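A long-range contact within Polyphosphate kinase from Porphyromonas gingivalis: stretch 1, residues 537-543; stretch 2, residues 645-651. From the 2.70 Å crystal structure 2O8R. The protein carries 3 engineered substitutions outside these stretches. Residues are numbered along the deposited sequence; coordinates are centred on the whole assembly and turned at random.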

# COMPACT_ATOMS: atom_id res chain seq x y z
N GLY A 537 -47.33 20.76 8.17
CA GLY A 537 -46.54 19.61 8.60
C GLY A 537 -45.54 19.19 7.54
O GLY A 537 -45.92 18.62 6.51
N TYR A 538 -44.27 19.48 7.77
CA TYR A 538 -43.25 19.21 6.76
C TYR A 538 -42.00 18.53 7.31
O TYR A 538 -41.59 18.78 8.46
N MSE A 539 -41.40 17.67 6.50
CA MSE A 539 -40.14 16.99 6.83
C MSE A 539 -39.25 16.95 5.62
O MSE A 539 -39.71 16.68 4.51
N LEU A 540 -37.96 17.22 5.84
CA LEU A 540 -36.97 17.09 4.79
C LEU A 540 -35.90 16.17 5.30
O LEU A 540 -35.19 16.50 6.25
N LEU A 541 -35.79 15.00 4.68
CA LEU A 541 -34.95 13.92 5.19
C LEU A 541 -34.00 13.38 4.12
O LEU A 541 -34.43 12.91 3.07
N LYS A 542 -32.69 13.43 4.40
CA LYS A 542 -31.69 12.94 3.45
C LYS A 542 -30.81 11.87 4.07
O LYS A 542 -30.22 12.10 5.11
N MSE A 543 -30.74 10.72 3.42
CA MSE A 543 -29.85 9.66 3.87
C MSE A 543 -29.44 8.69 2.76
O MSE A 543 -29.94 8.75 1.64
N ILE A 645 -29.15 24.48 1.11
CA ILE A 645 -28.46 23.42 0.38
C ILE A 645 -29.42 22.30 -0.03
O ILE A 645 -29.50 21.93 -1.21
N LEU A 646 -30.17 21.78 0.94
CA LEU A 646 -31.15 20.74 0.64
C LEU A 646 -32.19 21.21 -0.37
O LEU A 646 -32.67 20.42 -1.17
N GLU A 647 -32.53 22.50 -0.33
CA GLU A 647 -33.46 23.07 -1.30
C GLU A 647 -32.83 23.08 -2.66
O GLU A 647 -33.47 22.69 -3.64
N ILE A 648 -31.57 23.48 -2.72
CA ILE A 648 -30.81 23.31 -3.97
C ILE A 648 -30.90 21.87 -4.47
O ILE A 648 -31.17 21.64 -5.65
N GLN A 649 -30.72 20.89 -3.59
CA GLN A 649 -30.83 19.51 -4.04
C GLN A 649 -32.23 19.20 -4.59
O GLN A 649 -32.35 18.60 -5.66
N LEU A 650 -33.27 19.66 -3.91
CA LEU A 650 -34.66 19.38 -4.34
C LEU A 650 -35.06 20.15 -5.59
O LEU A 650 -36.10 19.87 -6.17
N ARG A 651 -34.22 21.11 -5.98
CA ARG A 651 -34.44 21.94 -7.15
C ARG A 651 -33.71 21.37 -8.37
O ARG A 651 -34.03 21.74 -9.51

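The helix of stretch 2 lies across the strand of stretch 1 almost at a right angle. The angle between their directions is 83°, and the axes come within 10.4 Å of each other. The contact buries 290 Å² in total, counting both sides. On the strand, the alternating residues Tyr538, Leu540 and Lys542 direct their CA-to-CB bonds toward the helix. Leu541 points away, and the selenomethionines Met539 and Met543 do not reach it.

Ile645 opens the helical stretch and makes no side-chain contact with the strand. Its carbonyl oxygen accepts a backbone hydrogen bond from Gln649, with Gln649 N and Ile645 O 2.9 Å apart.

Leu646 points toward the strand in the m, t rotamer. Leu646 CA lies 8.0 Å from Leu540 CA, the nearest CA approach between the stretches. The two methyl branches diverge to different neighbours. Leu646 CD1 packs on Leu540 CG at 3.9 Å. Leu646 CD2 meets Lys542 CD, also at 3.9 Å, so the aliphatic part of the lysine chain adds to the apolar packing.

Glu647 is directed sideways and makes no close contact with the strand. Ile648 is buried, but it is out of reach of the strand and so packs elsewhere.

Gln649 lies one helical turn after Ile645 and points toward the strand. Its chi1 is m and its chi2 is t. It supplies the polar partner of this contact: Lys542 NZ donates a hydrogen bond to Gln649 OE1 at 2.8 Å. The lysine reaches it with chi1 to chi3 all t, an extended chain, and chi4 turned to p at the tip. Both Lys542 NZ and Gln649 NE2 also have hydrogen-bond partners elsewhere in the structure, so these buried side chains have their polar ends satisfied.

Leu650 follows one turn after Leu646, and Leu650 N donates to Leu646 O at 2.9 Å. This spacing brings both leucines to the strand-facing side of the helix. Leu650 has the same m, t rotamer as Leu646. Leu650 CD1 packs against Leu540 CD1 at 3.7 Å. Leu540 therefore touches both helix leucines; its chi1 is t, while its chi2, at 25°, lies between wells. Leu650 CD1 also approaches Tyr538 OH at 3.9 Å, a contact without a hydrogen bond. Tyr538 has chi1 t, and its hydroxyl is hydrogen-bonded elsewhere.

Arg651 is exposed and its side chain does not reach the strand.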

# COMPACT_ATOMS: atom_id res chain seq x y z
CB TYR A 538 -42.87 20.51 6.04
CG TYR A 538 -41.92 20.30 4.90
CD1 TYR A 538 -42.32 19.62 3.75
CD2 TYR A 538 -40.60 20.75 4.98
CE1 TYR A 538 -41.46 19.41 2.70
CE2 TYR A 538 -39.72 20.55 3.94
CZ TYR A 538 -40.15 19.87 2.80
OH TYR A 538 -39.28 19.68 1.76
CB MSE A 539 -40.38 15.56 7.31
CG MSE A 539 -41.04 15.50 8.66
SE MSE A 539 -41.15 13.72 9.41
CE MSE A 539 -42.64 13.01 8.42
CB LEU A 540 -36.42 18.47 4.41
CG LEU A 540 -35.48 18.65 3.20
CD1 LEU A 540 -35.63 17.58 2.12
CD2 LEU A 540 -35.68 20.02 2.61
CB LEU A 541 -35.84 12.79 5.68
CG LEU A 541 -36.85 12.97 6.80
CD1 LEU A 541 -37.63 11.67 6.88
CD2 LEU A 541 -36.15 13.26 8.12
CB LYS A 542 -30.82 14.07 2.96
CG LYS A 542 -29.66 13.62 2.09
CD LYS A 542 -28.78 14.80 1.69
CE LYS A 542 -27.63 14.35 0.87
NZ LYS A 542 -28.15 14.10 -0.48
CB MSE A 543 -30.50 8.90 5.00
CG MSE A 543 -31.75 8.17 4.60
SE MSE A 543 -32.89 7.93 6.16
CE MSE A 543 -31.68 8.67 7.54
CB ILE A 645 -27.28 22.88 1.21
CG1 ILE A 645 -26.13 23.89 1.20
CG2 ILE A 645 -26.79 21.54 0.69
CD1 ILE A 645 -25.24 23.80 2.41
CB LEU A 646 -31.84 20.28 1.92
CG LEU A 646 -30.90 19.54 2.87
CD1 LEU A 646 -31.69 19.07 4.03
CD2 LEU A 646 -30.20 18.37 2.18
CB GLU A 647 -33.90 24.48 -0.90
CG GLU A 647 -35.01 24.51 0.13
CD GLU A 647 -35.31 25.90 0.62
OE1 GLU A 647 -35.04 26.86 -0.12
OE2 GLU A 647 -35.82 26.02 1.76
CB ILE A 648 -29.35 23.72 -3.82
CG1 ILE A 648 -29.28 25.18 -3.36
CG2 ILE A 648 -28.62 23.51 -5.13
CD1 ILE A 648 -27.90 25.77 -3.33
CB GLN A 649 -30.38 18.50 -2.97
CG GLN A 649 -28.93 18.68 -2.53
CD GLN A 649 -28.31 17.41 -1.96
OE1 GLN A 649 -29.00 16.59 -1.34
NE2 GLN A 649 -27.01 17.24 -2.16
CB LEU A 650 -35.66 19.68 -3.23
CG LEU A 650 -35.69 18.71 -2.06
CD1 LEU A 650 -36.66 19.27 -1.04
CD2 LEU A 650 -36.08 17.28 -2.50
CB ARG A 651 -33.98 23.37 -6.87
CG ARG A 651 -34.65 24.47 -7.70
CD ARG A 651 -34.05 25.85 -7.39
NE ARG A 651 -33.89 26.05 -5.95
CZ ARG A 651 -33.02 26.89 -5.40
NH1 ARG A 651 -32.23 27.63 -6.17
NH2 ARG A 651 -32.93 27.00 -4.08